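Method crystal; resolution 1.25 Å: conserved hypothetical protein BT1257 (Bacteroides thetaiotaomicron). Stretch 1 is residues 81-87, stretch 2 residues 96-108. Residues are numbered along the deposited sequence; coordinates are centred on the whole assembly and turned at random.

Stretch 1 (81-87) NMIGQHG
Stretch 2, residues 96-108: PPIRYDAVRQCLK

A strand and the helix that returns along it can be joined by a single backbone bridge at one end and by side-chain packing along the rest, and residues 81-87 and 96-108 of BT1257 make a compact example. The strand, 81-85, and the helix, 100-108, run nearly antiparallel, at 164°, and their axes approach to 6.7 Å. In the register, the CA atoms of Met 82 and Cys 106 lie 5.8 Å apart, those of Gly 84 and Val 103 4.7 Å, and those of Gln 85 and Ile 98 4.4 Å.

The bridge pairs Gln 85 with Ile 98 through two backbone hydrogen bonds. His 86 N donates to Pro 97 O (2.8 Å, 167°), and Arg 99 N, at the N-cap position, donates to Gly 84 O (3.0 Å, 153°). Pro 97 has no amide hydrogen but contributes its carbonyl, which also receives a CA-H...O contact from Gln 85 CA at 3.3 Å. Ile 98, extended at phi/psi -54/138, and Arg 99, at -126/102, lead into regular helix, whose first turn is closed by Val 103 N to Arg 99 O at 3.0 Å.

Close approach at the middle depends on Gly 84 (phi/psi -132/8). An ideal CB there would stand 2.9 Å from Val 103 CG2, a clash; with none present, Gly 84 CA comes within 4.1 Å of Ala 102 CB, another small group.

Farther along, Cys 106 points toward the strand in rotamer m, its SG 3.7 Å from Met 82 CB and 3.3 Å from Ile 83 O. Met 82, a selenomethionine, also points toward its partner; its m, t, m chain brings SE to 3.8 Å from Leu 107 CD2. All three residues are buried, as suits their largely apolar side chains. Ile 83 points away.

At the more open end, long polar chains frame the bridge. Gln 85 (p, t, chi3 75°) donates from NE2 to Gly 87 O at 3.1 Å, and its NE2 packs 3.5 Å from Pro 97 CB. Gly 87 has the positive phi, 68°, that glycine tolerates well. Arg 99 (m, m, t, chi4 -87°) folds back so that NH1 donates to Pro 96 O (2.9 Å) and Ile 98 O (3.1 Å), bracing the loop. His 86, rotamer t with chi2 56°, sets CB over one guanidinium face and CD2 3.6 Å from Arg 99 NH2. The two stretches together bury 529 Å².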

ATOM      1  N   ASN A  81       3.112  -4.974   0.934  1.00 17.97           N
ATOM      2  CA  ASN A  81       2.195  -5.113   2.069  1.00 18.06           C
ATOM      3  C   ASN A  81       2.679  -4.132   3.143  1.00 18.12           C
ATOM      4  O   ASN A  81       3.692  -4.376   3.783  1.00 18.18           O
ATOM      5  CB  ASN A  81       2.241  -6.546   2.635  1.00 17.89           C
ATOM      6  CG  ASN A  81       1.735  -7.611   1.664  1.00 17.79           C
ATOM      7  OD1 ASN A  81       0.848  -7.384   0.853  1.00 18.01           O
ATOM      8  ND2 ASN A  81       2.263  -8.833   1.817  1.00 17.75           N
HETATM    9  N   MSE A  82       1.968  -3.016   3.305  1.00 17.94           N
HETATM   10  CA  MSE A  82       2.419  -1.920   4.163  1.00 18.43           C
HETATM   11  C   MSE A  82       1.620  -1.912   5.449  1.00 17.94           C
HETATM   12  O   MSE A  82       0.415  -1.711   5.415  1.00 17.99           O
HETATM   13  CB  MSE A  82       2.192  -0.572   3.461  1.00 18.33           C
HETATM   14  CG  MSE A  82       2.886  -0.424   2.094  1.00 18.35           C
HETATM   15 SE   MSE A  82       2.789   1.389   1.382  0.90 22.09          SE
HETATM   16  CE  MSE A  82       0.850   1.631   1.360  1.00 19.93           C
ATOM     17  N   ILE A  83       2.272  -2.110   6.593  1.00 17.84           N
ATOM     18  CA  ILE A  83       1.512  -2.131   7.846  1.00 18.40           C
ATOM     19  C   ILE A  83       1.236  -0.700   8.293  1.00 18.41           C
ATOM     20  O   ILE A  83       2.109  -0.034   8.855  1.00 18.53           O
ATOM     21  CB  ILE A  83       2.201  -2.955   8.952  1.00 18.33           C
ATOM     22  CG1 ILE A  83       2.459  -4.388   8.475  1.00 19.36           C
ATOM     23  CG2 ILE A  83       1.329  -2.960  10.212  1.00 18.47           C
ATOM     24  CD1 ILE A  83       3.160  -5.253   9.516  1.00 19.93           C
ATOM     25  N   GLY A  84       0.016  -0.232   8.029  1.00 18.67           N
ATOM     26  CA  GLY A  84      -0.326   1.177   8.226  1.00 19.00           C
ATOM     27  C   GLY A  84      -1.605   1.460   8.978  1.00 19.09           C
ATOM     28  O   GLY A  84      -2.048   2.606   9.037  1.00 19.30           O
ATOM     29  N   GLN A  85      -2.209   0.421   9.537  1.00 19.21           N
ATOM     30  CA  GLN A  85      -3.382   0.629  10.363  1.00 19.68           C
ATOM     31  C   GLN A  85      -3.339  -0.267  11.591  1.00 19.66           C
ATOM     32  O   GLN A  85      -2.832  -1.390  11.552  1.00 19.54           O
ATOM     33  CB  GLN A  85      -4.683   0.480   9.564  1.00 20.70           C
ATOM     34  CG  GLN A  85      -5.067  -0.933   9.279  1.00 20.93           C
ATOM     35  CD  GLN A  85      -6.421  -1.041   8.585  1.00 22.35           C
ATOM     36  OE1 GLN A  85      -6.531  -0.756   7.386  1.00 24.06           O
ATOM     37  NE2 GLN A  85      -7.446  -1.471   9.327  1.00 22.61           N
ATOM     38  N   HIS A  86      -3.852   0.275  12.688  1.00 19.19           N
ATOM     39  CA  HIS A  86      -3.836  -0.397  13.972  1.00 19.72           C
ATOM     40  C   HIS A  86      -5.177  -1.076  14.199  1.00 19.95           C
ATOM     41  O   HIS A  86      -6.208  -0.409  14.304  1.00 20.23           O
ATOM     42  CB  HIS A  86      -3.555   0.619  15.075  1.00 20.00           C
ATOM     43  CG  HIS A  86      -3.509   0.022  16.444  1.00 20.67           C
ATOM     44  ND1 HIS A  86      -2.669  -1.021  16.774  1.00 20.44           N
ATOM     45  CD2 HIS A  86      -4.200   0.321  17.568  1.00 22.43           C
ATOM     46  CE1 HIS A  86      -2.840  -1.334  18.047  1.00 21.88           C
ATOM     47  NE2 HIS A  86      -3.767  -0.539  18.549  1.00 22.55           N
ATOM     48  N   GLY A  87      -5.156  -2.403  14.250  1.00 20.58           N
ATOM     49  CA  GLY A  87      -6.377  -3.190  14.386  1.00 22.30           C
ATOM     50  C   GLY A  87      -7.233  -3.100  13.136  1.00 23.36           C
ATOM     51  O   GLY A  87      -6.796  -2.579  12.098  1.00 22.89           O
ATOM     52  N   PRO A  96     -10.261   5.873  14.475  1.00 21.35           N
ATOM     53  CA  PRO A  96     -10.202   4.901  13.375  1.00 20.95           C
ATOM     54  C   PRO A  96      -8.827   4.206  13.269  1.00 20.22           C
ATOM     55  O   PRO A  96      -7.830   4.757  13.754  1.00 20.05           O
ATOM     56  CB  PRO A  96     -10.487   5.756  12.131  1.00 21.27           C
ATOM     57  CG  PRO A  96     -11.114   7.007  12.642  1.00 21.94           C
ATOM     58  CD  PRO A  96     -10.523   7.241  13.990  1.00 21.54           C
ATOM     59  N   PRO A  97      -8.770   2.999  12.667  1.00 19.64           N
ATOM     60  CA  PRO A  97      -7.508   2.245  12.558  1.00 19.22           C
ATOM     61  C   PRO A  97      -6.342   2.949  11.842  1.00 19.03           C
ATOM     62  O   PRO A  97      -5.188   2.691  12.184  1.00 18.71           O
ATOM     63  CB  PRO A  97      -7.902   0.989  11.764  1.00 19.62           C
ATOM     64  CG  PRO A  97      -9.359   0.833  12.007  1.00 20.18           C
ATOM     65  CD  PRO A  97      -9.904   2.234  12.106  1.00 19.53           C
ATOM     66  N   ILE A  98      -6.629   3.803  10.862  1.00 18.72           N
ATOM     67  CA  ILE A  98      -5.563   4.409  10.052  1.00 18.85           C
ATOM     68  C   ILE A  98      -4.517   5.097  10.942  1.00 18.27           C
ATOM     69  O   ILE A  98      -4.848   5.756  11.923  1.00 18.00           O
ATOM     70  CB  ILE A  98      -6.144   5.406   8.992  1.00 19.05           C
ATOM     71  CG1 ILE A  98      -5.106   5.750   7.919  1.00 19.82           C
ATOM     72  CG2 ILE A  98      -6.654   6.686   9.631  1.00 19.34           C
ATOM     73  CD1 ILE A  98      -4.688   4.579   7.060  1.00 21.02           C
ATOM     74  N   ARG A  99      -3.249   4.912  10.598  1.00 18.04           N
ATOM     75  CA  ARG A  99      -2.162   5.618  11.276  1.00 18.00           C
ATOM     76  C   ARG A  99      -1.330   6.326  10.219  1.00 17.69           C
ATOM     77  O   ARG A  99      -0.550   5.695   9.497  1.00 18.13           O
ATOM     78  CB  ARG A  99      -1.307   4.648  12.094  1.00 18.26           C
ATOM     79  CG  ARG A  99      -2.033   4.030  13.295  1.00 18.56           C
ATOM     80  CD  ARG A  99      -2.377   5.084  14.342  1.00 18.62           C
ATOM     81  NE  ARG A  99      -2.989   4.514  15.543  1.00 19.62           N
ATOM     82  CZ  ARG A  99      -4.295   4.288  15.700  1.00 20.04           C
ATOM     83  NH1 ARG A  99      -5.153   4.558  14.721  1.00 18.53           N
ATOM     84  NH2 ARG A  99      -4.748   3.769  16.835  1.00 20.27           N
ATOM     85  N   TYR A 100      -1.528   7.630  10.086  1.00 18.06           N
ATOM     86  CA  TYR A 100      -0.887   8.399   9.006  1.00 18.87           C
ATOM     87  C   TYR A 100       0.627   8.384   9.108  1.00 18.81           C
ATOM     88  O   TYR A 100       1.313   8.299   8.095  1.00 19.35           O
ATOM     89  CB  TYR A 100      -1.394   9.839   8.969  1.00 19.31           C
ATOM     90  CG  TYR A 100      -2.852   9.984   8.600  1.00 20.32           C
ATOM     91  CD1 TYR A 100      -3.273   9.834   7.280  1.00 20.68           C
ATOM     92  CD2 TYR A 100      -3.805  10.289   9.568  1.00 21.37           C
ATOM     93  CE1 TYR A 100      -4.616   9.980   6.931  1.00 21.15           C
ATOM     94  CE2 TYR A 100      -5.152  10.437   9.232  1.00 22.18           C
ATOM     95  CZ  TYR A 100      -5.548  10.273   7.915  1.00 21.10           C
ATOM     96  OH  TYR A 100      -6.873  10.422   7.587  1.00 21.96           O
ATOM     97  N   ASP A 101       1.149   8.464  10.325  1.00 19.12           N
ATOM     98  CA  ASP A 101       2.603   8.399  10.518  1.00 19.63           C
ATOM     99  C   ASP A 101       3.180   7.046  10.097  1.00 19.13           C
ATOM    100  O   ASP A 101       4.250   6.972   9.470  1.00 19.28           O
ATOM    101  CB  ASP A 101       3.021   8.790  11.947  1.00 20.50           C
ATOM    102  CG  ASP A 101       2.354   7.949  13.047  1.00 22.59           C
ATOM    103  OD1 ASP A 101       1.324   7.265  12.833  1.00 23.84           O
ATOM    104  OD2 ASP A 101       2.859   8.009  14.194  1.00 27.04           O
ATOM    105  N   ALA A 102       2.454   5.978  10.408  1.00 18.79           N
ATOM    106  CA  ALA A 102       2.854   4.650   9.966  1.00 18.33           C
ATOM    107  C   ALA A 102       2.848   4.544   8.446  1.00 18.17           C
ATOM    108  O   ALA A 102       3.797   4.028   7.850  1.00 17.70           O
ATOM    109  CB  ALA A 102       1.951   3.581  10.581  1.00 18.97           C
ATOM    110  N   VAL A 103       1.792   5.038   7.799  1.00 17.69           N
ATOM    111  CA  VAL A 103       1.733   5.000   6.343  1.00 18.04           C
ATOM    112  C   VAL A 103       2.899   5.781   5.752  1.00 17.43           C
ATOM    113  O   VAL A 103       3.507   5.332   4.796  1.00 17.47           O
ATOM    114  CB  VAL A 103       0.381   5.508   5.781  1.00 18.21           C
ATOM    115  CG1 VAL A 103       0.385   5.461   4.255  1.00 20.28           C
ATOM    116  CG2 VAL A 103      -0.767   4.661   6.329  1.00 19.29           C
ATOM    117  N   ARG A 104       3.206   6.944   6.315  1.00 17.18           N
ATOM    118  CA  ARG A 104       4.343   7.726   5.825  1.00 17.59           C
ATOM    119  C   ARG A 104       5.648   6.935   5.942  1.00 17.62           C
ATOM    120  O   ARG A 104       6.436   6.896   4.988  1.00 17.91           O
ATOM    121  CB  ARG A 104       4.456   9.059   6.543  1.00 17.07           C
ATOM    122  CG  ARG A 104       5.658   9.840   6.026  1.00 16.56           C
ATOM    123  CD  ARG A 104       5.873  11.127   6.754  1.00 17.60           C
ATOM    124  NE  ARG A 104       4.799  12.099   6.570  1.00 17.17           N
ATOM    125  CZ  ARG A 104       4.722  12.937   5.539  1.00 16.04           C
ATOM    126  NH1 ARG A 104       5.610  12.878   4.537  1.00 16.82           N
ATOM    127  NH2 ARG A 104       3.731  13.818   5.481  1.00 17.34           N
ATOM    128  N   GLN A 105       5.862   6.288   7.084  1.00 17.70           N
ATOM    129  CA  GLN A 105       7.067   5.467   7.268  1.00 18.32           C
ATOM    130  C   GLN A 105       7.113   4.341   6.238  1.00 17.76           C
ATOM    131  O   GLN A 105       8.165   4.073   5.642  1.00 17.52           O
ATOM    132  CB  GLN A 105       7.155   4.924   8.695  1.00 18.29           C
ATOM    133  CG  GLN A 105       8.419   4.097   8.956  1.00 20.51           C
ATOM    134  CD  GLN A 105       8.609   3.706  10.405  1.00 22.27           C
ATOM    135  OE1 GLN A 105       7.650   3.532  11.160  1.00 25.99           O
ATOM    136  NE2 GLN A 105       9.870   3.582  10.811  1.00 27.69           N
ATOM    137  N   CYS A 106       5.973   3.702   5.999  1.00 17.33           N
ATOM    138  CA  CYS A 106       5.903   2.677   4.966  1.00 17.60           C
ATOM    139  C   CYS A 106       6.293   3.241   3.608  1.00 17.76           C
ATOM    140  O   CYS A 106       7.057   2.622   2.864  1.00 18.06           O
ATOM    141  CB  CYS A 106       4.484   2.120   4.860  1.00 17.99           C
ATOM    142  SG  CYS A 106       3.867   1.199   6.291  1.00 18.24           S
ATOM    143  N   LEU A 107       5.765   4.422   3.276  1.00 17.58           N
ATOM    144  CA  LEU A 107       6.030   5.027   1.987  1.00 17.60           C
ATOM    145  C   LEU A 107       7.486   5.459   1.832  1.00 17.08           C
ATOM    146  O   LEU A 107       7.998   5.439   0.712  1.00 17.46           O
ATOM    147  CB  LEU A 107       5.060   6.177   1.697  1.00 17.78           C
ATOM    148  CG  LEU A 107       3.612   5.718   1.422  1.00 18.41           C
ATOM    149  CD1 LEU A 107       2.653   6.916   1.413  1.00 19.29           C
ATOM    150  CD2 LEU A 107       3.507   4.938   0.122  1.00 19.14           C
ATOM    151  N   LYS A 108       8.156   5.805   2.934  1.00 17.00           N
ATOM    152  CA  LYS A 108       9.599   6.069   2.868  1.00 17.02           C
ATOM    153  C   LYS A 108      10.347   4.813   2.387  1.00 17.34           C
ATOM    154  O   LYS A 108      11.287   4.901   1.584  1.00 17.32           O
ATOM    155  CB  LYS A 108      10.142   6.501   4.233  1.00 16.74           C
ATOM    156  CG  LYS A 108       9.908   7.970   4.599  1.00 17.26           C
ATOM    157  CD  LYS A 108      10.660   8.346   5.877  1.00 17.30           C
ATOM    158  CE  LYS A 108      10.672   9.842   6.142  1.00 20.22           C
ATOM    159  NZ  LYS A 108       9.324  10.440   6.218  1.00 20.19           N
TER